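PDB 4EWG: beta-ketoacyl synthase from Burkholderia phymatum, which probably catalyses a condensation step of fatty-acid-type chain elongation, as a 3-oxoacyl-[acyl-carrier-protein] synthase of the thiolase-like superfamily. Local coordinates for residues A28-G33 and S331-Y336; A204-L209 and L233-G238; H220-P225 and K229-V234. All coordinates share one frame; numbering follows the deposited sequence.

Interaction 1: residues A28-G33 and S331-Y336; sequences AALKAG and SSLKSY
Leu30 and Tyr336 meet because both first torsions, chi1 -70° and -66°, set CG beside the backbone N and anti to the carbonyl carbon. In Leu30 the second torsion places CD1 anti to CA and turns the other branch, CD2, over the phenol. The methyl sits above the middle of the ring: Leu30 CD2 lies 3.5 Å from the centroid of the Tyr336 ring and 6° off its normal, a CH-pi contact over the face. The near-equal distances from this carbon to all six ring atoms confirm the centring, and the two side chains cross at about a right angle. The same methyl also reaches the second leucine, Leu30 CD2 to Leu333 CD2 being 4.1 Å. Leu30 O approaches the ring, 3.5 Å from Tyr336 CE2, from the side on which the methyl lies.

The phenol oxygen is engaged elsewhere, bonded to the carbonyl of Pro363, while Trp351 and Met355 of helix 344-358 pack on Leu333. Behind the ring, Ser335 OG donates to Ser332 O (2.9 Å), tying together the turn that enters helix 334-337. The contact joins helix 23-32, near the N-terminus, to the short helix 334-337, which follows strand 329-331 of the central ketosynthase sheet, away from the calcium-binding His249. No hydrogen bond crosses it: dispersion over the phenol face carries it, and the tyrosine hydroxyl is satisfied outside.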
ATOM      1  N   ALA A  28       6.210 -25.424  21.417  1.00 30.55           N
ATOM      2  CA  ALA A  28       5.896 -25.842  22.788  1.00 31.14           C
ATOM      3  C   ALA A  28       4.587 -25.188  23.253  1.00 30.79           C
ATOM      4  O   ALA A  28       3.736 -25.841  23.842  1.00 31.77           O
ATOM      5  CB  ALA A  28       7.060 -25.511  23.732  1.00 30.98           C
ATOM      6  N   ALA A  29       4.397 -23.910  22.918  1.00 29.65           N
ATOM      7  CA  ALA A  29       3.165 -23.215  23.268  1.00 29.41           C
ATOM      8  C   ALA A  29       1.958 -23.808  22.532  1.00 29.48           C
ATOM      9  O   ALA A  29       0.957 -24.129  23.145  1.00 29.50           O
ATOM     10  CB  ALA A  29       3.280 -21.733  22.983  1.00 28.34           C
ATOM     11  N   LEU A  30       2.064 -23.954  21.224  1.00 29.38           N
ATOM     12  CA  LEU A  30       1.008 -24.582  20.467  1.00 29.61           C
ATOM     13  C   LEU A  30       0.654 -25.906  21.136  1.00 31.99           C
ATOM     14  O   LEU A  30      -0.514 -26.151  21.488  1.00 32.85           O
ATOM     15  CB  LEU A  30       1.423 -24.803  19.023  1.00 28.74           C
ATOM     16  CG  LEU A  30       1.579 -23.570  18.126  1.00 27.56           C
ATOM     17  CD1 LEU A  30       2.135 -23.983  16.764  1.00 26.96           C
ATOM     18  CD2 LEU A  30       0.264 -22.820  17.966  1.00 26.43           C
ATOM     19  N   LYS A  31       1.664 -26.733  21.376  1.00 33.53           N
ATOM     20  CA  LYS A  31       1.434 -28.040  21.999  1.00 35.07           C
ATOM     21  C   LYS A  31       0.747 -27.955  23.341  1.00 35.52           C
ATOM     22  O   LYS A  31      -0.073 -28.791  23.651  1.00 36.19           O
ATOM     23  CB  LYS A  31       2.748 -28.815  22.180  1.00 36.64           C
ATOM     24  CG  LYS A  31       3.142 -29.538  20.921  1.00 37.47           C
ATOM     25  CD  LYS A  31       4.251 -30.544  21.112  1.00 39.44           C
ATOM     26  CE  LYS A  31       4.461 -31.276  19.794  1.00 40.26           C
ATOM     27  NZ  LYS A  31       5.868 -31.701  19.636  1.00 42.58           N
ATOM     28  N   ALA A  32       1.116 -26.967  24.146  1.00 35.76           N
ATOM     29  CA  ALA A  32       0.572 -26.838  25.488  1.00 36.99           C
ATOM     30  C   ALA A  32      -0.901 -26.389  25.484  1.00 37.12           C
ATOM     31  O   ALA A  32      -1.549 -26.391  26.532  1.00 39.51           O
ATOM     32  CB  ALA A  32       1.437 -25.901  26.333  1.00 36.38           C
ATOM     33  N   GLY A  33      -1.437 -26.017  24.321  1.00 35.83           N
ATOM     34  CA  GLY A  33      -2.897 -25.805  24.160  1.00 34.44           C
ATOM     35  C   GLY A  33      -3.584 -24.662  24.914  1.00 33.77           C
ATOM     36  O   GLY A  33      -4.795 -24.681  25.063  1.00 34.11           O
ATOM     37  N   SER A 331      -7.339 -25.742   9.927  1.00 20.82           N
ATOM     38  CA  SER A 331      -7.366 -25.174  11.287  1.00 20.66           C
ATOM     39  C   SER A 331      -6.924 -23.709  11.274  1.00 20.02           C
ATOM     40  O   SER A 331      -6.397 -23.211  10.279  1.00 19.50           O
ATOM     41  CB  SER A 331      -6.511 -25.990  12.266  1.00 20.93           C
ATOM     42  OG  SER A 331      -5.146 -25.893  11.962  1.00 21.77           O
ATOM     43  N   SER A 332      -7.179 -23.030  12.390  1.00 20.47           N
ATOM     44  CA  SER A 332      -6.965 -21.589  12.528  1.00 19.63           C
ATOM     45  C   SER A 332      -6.023 -21.315  13.658  1.00 20.22           C
ATOM     46  O   SER A 332      -6.329 -21.637  14.800  1.00 21.03           O
ATOM     47  CB  SER A 332      -8.287 -20.896  12.815  1.00 19.76           C
ATOM     48  OG  SER A 332      -8.076 -19.549  13.152  1.00 19.25           O
ATOM     49  N   LEU A 333      -4.876 -20.709  13.346  1.00 19.59           N
ATOM     50  CA  LEU A 333      -3.906 -20.318  14.354  1.00 19.58           C
ATOM     51  C   LEU A 333      -4.387 -19.126  15.164  1.00 20.12           C
ATOM     52  O   LEU A 333      -3.800 -18.794  16.189  1.00 20.02           O
ATOM     53  CB  LEU A 333      -2.555 -19.995  13.684  1.00 18.99           C
ATOM     54  CG  LEU A 333      -1.827 -21.219  13.113  1.00 18.77           C
ATOM     55  CD1 LEU A 333      -0.684 -20.846  12.182  1.00 17.97           C
ATOM     56  CD2 LEU A 333      -1.365 -22.160  14.226  1.00 18.76           C
ATOM     57  N   LYS A 334      -5.435 -18.439  14.676  1.00 20.62           N
ATOM     58  CA  LYS A 334      -6.034 -17.300  15.424  1.00 20.08           C
ATOM     59  C   LYS A 334      -6.678 -17.773  16.712  1.00 20.51           C
ATOM     60  O   LYS A 334      -6.912 -16.989  17.621  1.00 20.23           O
ATOM     61  CB  LYS A 334      -7.060 -16.532  14.562  1.00 20.10           C
ATOM     62  CG  LYS A 334      -6.473 -15.925  13.269  1.00 19.48           C
ATOM     63  CD  LYS A 334      -7.429 -14.945  12.603  1.00 18.65           C
ATOM     64  CE  LYS A 334      -6.803 -14.238  11.410  1.00 18.11           C
ATOM     65  NZ  LYS A 334      -6.299 -15.092  10.304  1.00 17.33           N
ATOM     66  N   SER A 335      -6.958 -19.071  16.801  1.00 20.89           N
ATOM     67  CA  SER A 335      -7.385 -19.672  18.060  1.00 21.50           C
ATOM     68  C   SER A 335      -6.331 -19.573  19.168  1.00 22.36           C
ATOM     69  O   SER A 335      -6.674 -19.711  20.359  1.00 24.60           O
ATOM     70  CB  SER A 335      -7.772 -21.148  17.852  1.00 21.86           C
ATOM     71  OG  SER A 335      -6.636 -21.992  17.613  1.00 20.84           O
ATOM     72  N   TYR A 336      -5.061 -19.379  18.795  1.00 22.05           N
ATOM     73  CA  TYR A 336      -3.961 -19.234  19.763  1.00 22.74           C
ATOM     74  C   TYR A 336      -3.562 -17.807  19.976  1.00 21.87           C
ATOM     75  O   TYR A 336      -3.484 -17.347  21.114  1.00 22.66           O
ATOM     76  CB  TYR A 336      -2.703 -19.966  19.294  1.00 23.84           C
ATOM     77  CG  TYR A 336      -2.851 -21.436  19.229  1.00 24.71           C
ATOM     78  CD1 TYR A 336      -3.399 -22.026  18.112  1.00 24.67           C
ATOM     79  CD2 TYR A 336      -2.428 -22.250  20.274  1.00 26.42           C
ATOM     80  CE1 TYR A 336      -3.553 -23.382  18.030  1.00 26.05           C
ATOM     81  CE2 TYR A 336      -2.557 -23.623  20.194  1.00 27.51           C
ATOM     82  CZ  TYR A 336      -3.137 -24.168  19.053  1.00 27.40           C
ATOM     83  OH  TYR A 336      -3.304 -25.498  18.914  1.00 29.58           O
TER

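Interaction 2: residues A204-L209 and L233-G238; sequences AVFDTL and LVVGEG
Phe206 meets Leu233 and Val235 through apolar contact alone. The ring projects from helix 200-207 toward the loop that enters strand 238-246 of the central sheet in the ketosynthase fold, and two methyls touch it at separate places: Leu233 CD2 lies 3.8 Å from Phe206 CD1, whereas Val235 CG2 is 4.0 Å from Phe206 CD2. Both approach obliquely, and each of the two side chains crosses that of Phe206 at about a right angle. Leu233 achieves this with chi1 of 62°, which wedges CG between its backbone N and carbonyl carbon and carries CD2 up to the phenyl. On the helix itself, Val205 CG1 stands 3.8 Å above the plane of the Phe206 ring, offset toward the rim, and Leu341 from a loop packs on the phenylalanine as well.

Hydrogen bonding is confined to the separate segments and their surroundings. Ala204 O accepts from two donors of one residue, Thr208 N at 2.9 Å and Thr208 OG1 at 2.8 Å, the hydroxyl tilted 18° from the carbonyl plane. Asp207 reaches Thr212 and the backbone of His50 and Thr51, and the backbone of Leu233 is bonded to Ala211 and Ser213.

Packing between subunits forms a third kind. Ala204 and Val205 lie against Met125 and Tyr139 of the second subunit, with Ser136 of that subunit beside Thr208 and Leu209, so residues 204-209 form part of the dimer interface while Phe206 faces the loop.

With three buried hydrocarbon groups and no hydrogen bond across, the contact depends on shape and exclusion of water; the polar bonds are made within each segment or to other parts of the protein, so apolar packing holds it.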
ATOM      1  N   ALA A 204     -11.372  -1.035  18.370  1.00 19.50           N
ATOM      2  CA  ALA A 204     -12.628  -0.323  17.996  1.00 19.76           C
ATOM      3  C   ALA A 204     -13.082  -0.614  16.554  1.00 19.31           C
ATOM      4  O   ALA A 204     -14.284  -0.653  16.271  1.00 19.89           O
ATOM      5  CB  ALA A 204     -12.458   1.177  18.188  1.00 19.77           C
ATOM      6  N   VAL A 205     -12.123  -0.762  15.642  1.00 18.71           N
ATOM      7  CA  VAL A 205     -12.411  -1.110  14.220  1.00 18.45           C
ATOM      8  C   VAL A 205     -13.416  -2.283  14.143  1.00 18.64           C
ATOM      9  O   VAL A 205     -14.424  -2.225  13.462  1.00 18.72           O
ATOM     10  CB  VAL A 205     -11.114  -1.504  13.466  1.00 17.41           C
ATOM     11  CG1 VAL A 205     -11.402  -2.103  12.112  1.00 16.96           C
ATOM     12  CG2 VAL A 205     -10.179  -0.313  13.334  1.00 17.60           C
ATOM     13  N   PHE A 206     -13.117  -3.330  14.874  1.00 19.06           N
ATOM     14  CA  PHE A 206     -13.960  -4.506  14.913  1.00 19.44           C
ATOM     15  C   PHE A 206     -15.057  -4.445  15.992  1.00 19.83           C
ATOM     16  O   PHE A 206     -16.147  -4.989  15.798  1.00 19.81           O
ATOM     17  CB  PHE A 206     -13.075  -5.722  15.101  1.00 19.29           C
ATOM     18  CG  PHE A 206     -12.064  -5.862  14.021  1.00 19.36           C
ATOM     19  CD1 PHE A 206     -12.419  -6.412  12.786  1.00 19.17           C
ATOM     20  CD2 PHE A 206     -10.757  -5.388  14.189  1.00 19.52           C
ATOM     21  CE1 PHE A 206     -11.478  -6.524  11.764  1.00 19.15           C
ATOM     22  CE2 PHE A 206      -9.805  -5.482  13.148  1.00 18.99           C
ATOM     23  CZ  PHE A 206     -10.172  -6.063  11.938  1.00 18.89           C
ATOM     24  N   ASP A 207     -14.767  -3.818  17.122  1.00 19.63           N
ATOM     25  CA  ASP A 207     -15.760  -3.689  18.197  1.00 20.31           C
ATOM     26  C   ASP A 207     -16.999  -2.904  17.734  1.00 20.28           C
ATOM     27  O   ASP A 207     -18.115  -3.278  18.058  1.00 20.36           O
ATOM     28  CB  ASP A 207     -15.151  -3.049  19.452  1.00 20.64           C
ATOM     29  CG  ASP A 207     -15.957  -3.343  20.713  1.00 21.71           C
ATOM     30  OD1 ASP A 207     -15.989  -4.517  21.152  1.00 22.83           O
ATOM     31  OD2 ASP A 207     -16.544  -2.418  21.285  1.00 22.16           O
ATOM     32  N   THR A 208     -16.793  -1.854  16.942  1.00 19.60           N
ATOM     33  CA  THR A 208     -17.903  -1.078  16.404  1.00 19.54           C
ATOM     34  C   THR A 208     -18.717  -1.850  15.375  1.00 19.54           C
ATOM     35  O   THR A 208     -19.806  -1.436  15.046  1.00 20.29           O
ATOM     36  CB  THR A 208     -17.433   0.227  15.743  1.00 19.41           C
ATOM     37  OG1 THR A 208     -16.525  -0.084  14.673  1.00 18.23           O
ATOM     38  CG2 THR A 208     -16.728   1.140  16.779  1.00 19.42           C
ATOM     39  N   LEU A 209     -18.174  -2.938  14.841  1.00 18.93           N
ATOM     40  CA  LEU A 209     -18.914  -3.825  13.950  1.00 18.69           C
ATOM     41  C   LEU A 209     -19.591  -4.944  14.713  1.00 19.16           C
ATOM     42  O   LEU A 209     -20.187  -5.810  14.108  1.00 19.55           O
ATOM     43  CB  LEU A 209     -17.964  -4.436  12.872  1.00 17.96           C
ATOM     44  CG  LEU A 209     -17.373  -3.470  11.820  1.00 17.73           C
ATOM     45  CD1 LEU A 209     -16.254  -4.130  10.992  1.00 17.14           C
ATOM     46  CD2 LEU A 209     -18.456  -2.903  10.903  1.00 17.60           C
ATOM     47  N   LEU A 233     -14.171 -12.312  17.291  1.00 18.97           N
ATOM     48  CA  LEU A 233     -12.717 -12.420  17.243  1.00 18.02           C
ATOM     49  C   LEU A 233     -12.065 -11.798  18.453  1.00 17.86           C
ATOM     50  O   LEU A 233     -12.720 -11.142  19.253  1.00 18.47           O
ATOM     51  CB  LEU A 233     -12.172 -11.743  15.974  1.00 17.29           C
ATOM     52  CG  LEU A 233     -12.372 -10.236  15.724  1.00 16.99           C
ATOM     53  CD1 LEU A 233     -11.398  -9.346  16.521  1.00 16.52           C
ATOM     54  CD2 LEU A 233     -12.261  -9.954  14.233  1.00 16.12           C
ATOM     55  N   VAL A 234     -10.772 -12.036  18.586  1.00 17.06           N
ATOM     56  CA  VAL A 234      -9.952 -11.319  19.540  1.00 16.72           C
ATOM     57  C   VAL A 234      -8.749 -10.772  18.790  1.00 16.08           C
ATOM     58  O   VAL A 234      -8.065 -11.489  18.065  1.00 15.69           O
ATOM     59  CB  VAL A 234      -9.510 -12.238  20.713  1.00 17.23           C
ATOM     60  CG1 VAL A 234      -8.545 -11.518  21.644  1.00 16.80           C
ATOM     61  CG2 VAL A 234     -10.747 -12.785  21.452  1.00 17.48           C
ATOM     62  N   VAL A 235      -8.512  -9.488  18.978  1.00 16.03           N
ATOM     63  CA  VAL A 235      -7.426  -8.770  18.329  1.00 15.61           C
ATOM     64  C   VAL A 235      -6.080  -9.036  18.999  1.00 15.97           C
ATOM     65  O   VAL A 235      -5.959  -8.988  20.217  1.00 16.76           O
ATOM     66  CB  VAL A 235      -7.730  -7.274  18.355  1.00 15.28           C
ATOM     67  CG1 VAL A 235      -6.528  -6.462  17.983  1.00 14.83           C
ATOM     68  CG2 VAL A 235      -8.899  -7.023  17.393  1.00 14.62           C
ATOM     69  N   GLY A 236      -5.087  -9.337  18.178  1.00 15.45           N
ATOM     70  CA  GLY A 236      -3.716  -9.534  18.621  1.00 15.53           C
ATOM     71  C   GLY A 236      -2.759  -8.566  17.950  1.00 15.01           C
ATOM     72  O   GLY A 236      -3.174  -7.512  17.430  1.00 14.63           O
ATOM     73  N   GLU A 237      -1.472  -8.905  17.985  1.00 14.70           N
ATOM     74  CA  GLU A 237      -0.434  -8.033  17.444  1.00 14.20           C
ATOM     75  C   GLU A 237       0.848  -8.781  17.127  1.00 14.17           C
ATOM     76  O   GLU A 237       0.972  -9.988  17.433  1.00 14.84           O
ATOM     77  CB  GLU A 237      -0.152  -6.887  18.421  1.00 14.37           C
ATOM     78  CG  GLU A 237       0.440  -7.304  19.765  1.00 14.91           C
ATOM     79  CD  GLU A 237       0.884  -6.139  20.618  1.00 15.07           C
ATOM     80  OE1 GLU A 237       1.228  -5.125  20.072  1.00 14.54           O
ATOM     81  OE2 GLU A 237       0.903  -6.222  21.866  1.00 16.21           O
ATOM     82  N   GLY A 238       1.817  -8.059  16.568  1.00 13.76           N
ATOM     83  CA  GLY A 238       3.161  -8.606  16.292  1.00 13.74           C
ATOM     84  C   GLY A 238       3.619  -8.327  14.863  1.00 13.26           C
ATOM     85  O   GLY A 238       3.150  -7.379  14.212  1.00 12.65           O
TER

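Interaction 3: residues H220-P225 and K229-V234; sequences HLTPRP and KRDGLV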
ATOM      1  N   HIS A 220      -9.377 -17.532  28.250  1.00 27.54           N
ATOM      2  CA  HIS A 220      -8.899 -18.856  27.857  1.00 26.79           C
ATOM      3  C   HIS A 220      -9.842 -19.622  26.965  1.00 26.15           C
ATOM      4  O   HIS A 220      -9.444 -20.617  26.347  1.00 26.12           O
ATOM      5  CB  HIS A 220      -8.572 -19.692  29.108  1.00 27.61           C
ATOM      6  CG  HIS A 220      -9.733 -19.876  30.049  1.00 28.05           C
ATOM      7  ND1 HIS A 220     -10.378 -18.833  30.632  1.00 27.77           N
ATOM      8  CD2 HIS A 220     -10.351 -21.025  30.519  1.00 28.47           C
ATOM      9  CE1 HIS A 220     -11.354 -19.298  31.415  1.00 28.17           C
ATOM     10  NE2 HIS A 220     -11.349 -20.629  31.344  1.00 28.67           N
ATOM     11  N   LEU A 221     -11.093 -19.180  26.879  1.00 25.65           N
ATOM     12  CA  LEU A 221     -12.147 -19.930  26.160  1.00 25.62           C
ATOM     13  C   LEU A 221     -12.568 -19.276  24.822  1.00 25.24           C
ATOM     14  O   LEU A 221     -13.505 -19.746  24.153  1.00 25.42           O
ATOM     15  CB  LEU A 221     -13.376 -20.147  27.088  1.00 25.92           C
ATOM     16  CG  LEU A 221     -13.152 -21.069  28.315  1.00 26.52           C
ATOM     17  CD1 LEU A 221     -14.417 -21.386  29.115  1.00 26.66           C
ATOM     18  CD2 LEU A 221     -12.497 -22.361  27.865  1.00 26.42           C
ATOM     19  N   THR A 222     -11.865 -18.213  24.426  1.00 24.32           N
ATOM     20  CA  THR A 222     -12.254 -17.426  23.251  1.00 23.38           C
ATOM     21  C   THR A 222     -10.960 -16.857  22.633  1.00 22.67           C
ATOM     22  O   THR A 222     -10.020 -16.525  23.376  1.00 22.72           O
ATOM     23  CB  THR A 222     -13.263 -16.306  23.661  1.00 23.14           C
ATOM     24  OG1 THR A 222     -13.767 -15.645  22.510  1.00 21.64           O
ATOM     25  CG2 THR A 222     -12.602 -15.253  24.633  1.00 23.02           C
ATOM     26  N   PRO A 223     -10.905 -16.742  21.299  1.00 21.55           N
ATOM     27  CA  PRO A 223     -11.940 -16.968  20.278  1.00 21.27           C
ATOM     28  C   PRO A 223     -12.056 -18.441  19.932  1.00 21.48           C
ATOM     29  O   PRO A 223     -11.265 -19.238  20.406  1.00 21.41           O
ATOM     30  CB  PRO A 223     -11.420 -16.178  19.093  1.00 20.54           C
ATOM     31  CG  PRO A 223      -9.909 -16.279  19.228  1.00 20.45           C
ATOM     32  CD  PRO A 223      -9.634 -16.305  20.696  1.00 21.08           C
ATOM     33  N   ARG A 224     -13.050 -18.778  19.111  1.00 21.61           N
ATOM     34  CA  ARG A 224     -13.428 -20.160  18.870  1.00 22.30           C
ATOM     35  C   ARG A 224     -13.763 -20.394  17.391  1.00 22.03           C
ATOM     36  O   ARG A 224     -14.914 -20.639  17.040  1.00 21.60           O
ATOM     37  CB  ARG A 224     -14.662 -20.532  19.728  1.00 23.29           C
ATOM     38  CG  ARG A 224     -14.617 -20.109  21.184  1.00 24.03           C
ATOM     39  CD  ARG A 224     -15.892 -20.535  21.937  1.00 25.03           C
ATOM     40  NE  ARG A 224     -16.058 -21.981  22.002  1.00 25.39           N
ATOM     41  CZ  ARG A 224     -15.481 -22.770  22.900  1.00 26.40           C
ATOM     42  NH1 ARG A 224     -15.706 -24.076  22.861  1.00 27.39           N
ATOM     43  NH2 ARG A 224     -14.689 -22.280  23.843  1.00 26.43           N
ATOM     44  N   PRO A 225     -12.757 -20.349  16.524  1.00 21.69           N
ATOM     45  CA  PRO A 225     -13.043 -20.475  15.108  1.00 21.87           C
ATOM     46  C   PRO A 225     -13.872 -21.712  14.758  1.00 22.36           C
ATOM     47  O   PRO A 225     -13.573 -22.808  15.228  1.00 23.06           O
ATOM     48  CB  PRO A 225     -11.651 -20.559  14.465  1.00 21.27           C
ATOM     49  CG  PRO A 225     -10.772 -19.880  15.421  1.00 21.35           C
ATOM     50  CD  PRO A 225     -11.321 -20.215  16.779  1.00 21.70           C
ATOM     51  N   LYS A 229     -20.367 -22.123  19.560  1.00 27.08           N
ATOM     52  CA  LYS A 229     -20.542 -21.204  20.676  1.00 27.22           C
ATOM     53  C   LYS A 229     -19.680 -19.968  20.535  1.00 26.43           C
ATOM     54  O   LYS A 229     -19.582 -19.183  21.453  1.00 26.92           O
ATOM     55  CB  LYS A 229     -20.257 -21.928  22.033  1.00 28.06           C
ATOM     56  CG  LYS A 229     -21.262 -23.027  22.402  1.00 29.03           C
ATOM     57  CD  LYS A 229     -22.700 -22.570  22.171  1.00 29.31           C
ATOM     58  CE  LYS A 229     -23.750 -23.465  22.833  1.00 30.55           C
ATOM     59  NZ  LYS A 229     -23.919 -24.736  22.075  1.00 30.92           N
ATOM     60  N   ARG A 230     -19.048 -19.775  19.382  1.00 26.10           N
ATOM     61  CA  ARG A 230     -18.150 -18.617  19.209  1.00 25.19           C
ATOM     62  C   ARG A 230     -18.996 -17.345  19.244  1.00 25.37           C
ATOM     63  O   ARG A 230     -20.182 -17.398  18.928  1.00 25.21           O
ATOM     64  CB  ARG A 230     -17.385 -18.704  17.891  1.00 24.63           C
ATOM     65  CG  ARG A 230     -18.239 -18.503  16.642  1.00 24.50           C
ATOM     66  CD  ARG A 230     -17.414 -18.749  15.388  1.00 24.25           C
ATOM     67  NE  ARG A 230     -18.149 -18.469  14.154  1.00 24.05           N
ATOM     68  CZ  ARG A 230     -19.084 -19.261  13.623  1.00 24.33           C
ATOM     69  NH1 ARG A 230     -19.419 -20.404  14.213  1.00 25.28           N
ATOM     70  NH2 ARG A 230     -19.688 -18.910  12.488  1.00 23.84           N
ATOM     71  N   ASP A 231     -18.389 -16.221  19.639  1.00 24.28           N
ATOM     72  CA  ASP A 231     -19.085 -14.930  19.651  1.00 23.80           C
ATOM     73  C   ASP A 231     -18.183 -13.781  19.174  1.00 22.48           C
ATOM     74  O   ASP A 231     -18.294 -12.694  19.654  1.00 22.09           O
ATOM     75  CB  ASP A 231     -19.573 -14.609  21.069  1.00 24.45           C
ATOM     76  CG  ASP A 231     -18.432 -14.153  21.993  1.00 24.64           C
ATOM     77  OD1 ASP A 231     -17.345 -14.794  22.004  1.00 24.50           O
ATOM     78  OD2 ASP A 231     -18.614 -13.136  22.675  1.00 24.97           O
ATOM     79  N   GLY A 232     -17.278 -14.049  18.247  1.00 21.65           N
ATOM     80  CA  GLY A 232     -16.428 -13.004  17.694  1.00 20.51           C
ATOM     81  C   GLY A 232     -14.948 -13.253  17.831  1.00 19.88           C
ATOM     82  O   GLY A 232     -14.519 -14.249  18.398  1.00 19.97           O
ATOM     83  N   LEU A 233     -14.171 -12.312  17.291  1.00 18.97           N
ATOM     84  CA  LEU A 233     -12.717 -12.420  17.243  1.00 18.02           C
ATOM     85  C   LEU A 233     -12.065 -11.798  18.453  1.00 17.86           C
ATOM     86  O   LEU A 233     -12.720 -11.142  19.253  1.00 18.47           O
ATOM     87  CB  LEU A 233     -12.172 -11.743  15.974  1.00 17.29           C
ATOM     88  CG  LEU A 233     -12.372 -10.236  15.724  1.00 16.99           C
ATOM     89  CD1 LEU A 233     -11.398  -9.346  16.521  1.00 16.52           C
ATOM     90  CD2 LEU A 233     -12.261  -9.954  14.233  1.00 16.12           C
ATOM     91  N   VAL A 234     -10.772 -12.036  18.586  1.00 17.06           N
ATOM     92  CA  VAL A 234      -9.952 -11.319  19.540  1.00 16.72           C
ATOM     93  C   VAL A 234      -8.749 -10.772  18.790  1.00 16.08           C
ATOM     94  O   VAL A 234      -8.065 -11.489  18.065  1.00 15.69           O
ATOM     95  CB  VAL A 234      -9.510 -12.238  20.713  1.00 17.23           C
ATOM     96  CG1 VAL A 234      -8.545 -11.518  21.644  1.00 16.80           C
ATOM     97  CG2 VAL A 234     -10.747 -12.785  21.452  1.00 17.48           C
TER
HETATM   98  O   HOH W   1     -15.322 -16.463  20.141  1.00 20.55           O
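Arg224, Arg230 and Val234 have the most surface buried here. Arg224 lies against residues 229-230 with its aliphatic part: its CB is 3.8 Å from Arg230 CB, and its CD is 4.0 Å from Lys229 O. A bend at chi3 (64°) turns the guanidinium back to its own segment, where Arg224 NH2 donates to Leu221 O at 2.8 Å with that oxygen in the guanidinium plane; NE pairs with Asp227. Arg230 presents only its stem, Arg230 CB sitting 3.3 Å from Arg224 O, while its extended chain carries the charge away to Asp371 and to the carbonyls of Thr309 and Asp310.

Both segments belong to the long irregular excursion between helix 200-207 and strand 238-246 of the ketosynthase fold, which doubles back on itself here. The peptide bond before Pro223 is cis. At the far end Val234 CG2 packs 3.8 Å from Pro223 CD, the side chains crossing at about a right angle.

Between these ends a water bridges the segments, hydrogen-bonded to Thr222 OG1 (2.9 Å), accepting from Asp231 N and donating to Gly232 O. Ser213 hydrogen-bonds both Thr222 OG1 and Asp231 OD1.

How the interactions relate
Burial dominates all three contacts, though interaction 3 reaches the surface at Lys229 while every touching residue of interactions 1 and 2 is buried. Interactions 2 and 3 share Leu233 and Val234: neighbouring side chains serve different contacts, Leu233 turning to the helix in 2 and Val234 to Pro223 in 3. Interactions 1 and 3 touch directly, Lys334 O lying 3.5 Å from Pro223 CG, whereas about 6 Å separates the nearest atoms of 1 and 2. Chemistry follows place: helices contribute an aromatic-aliphatic contact in 1 and 2, but the folded-back loop of 3 adds a bridging water and arginine stems. Only interaction 2 borders the second subunit.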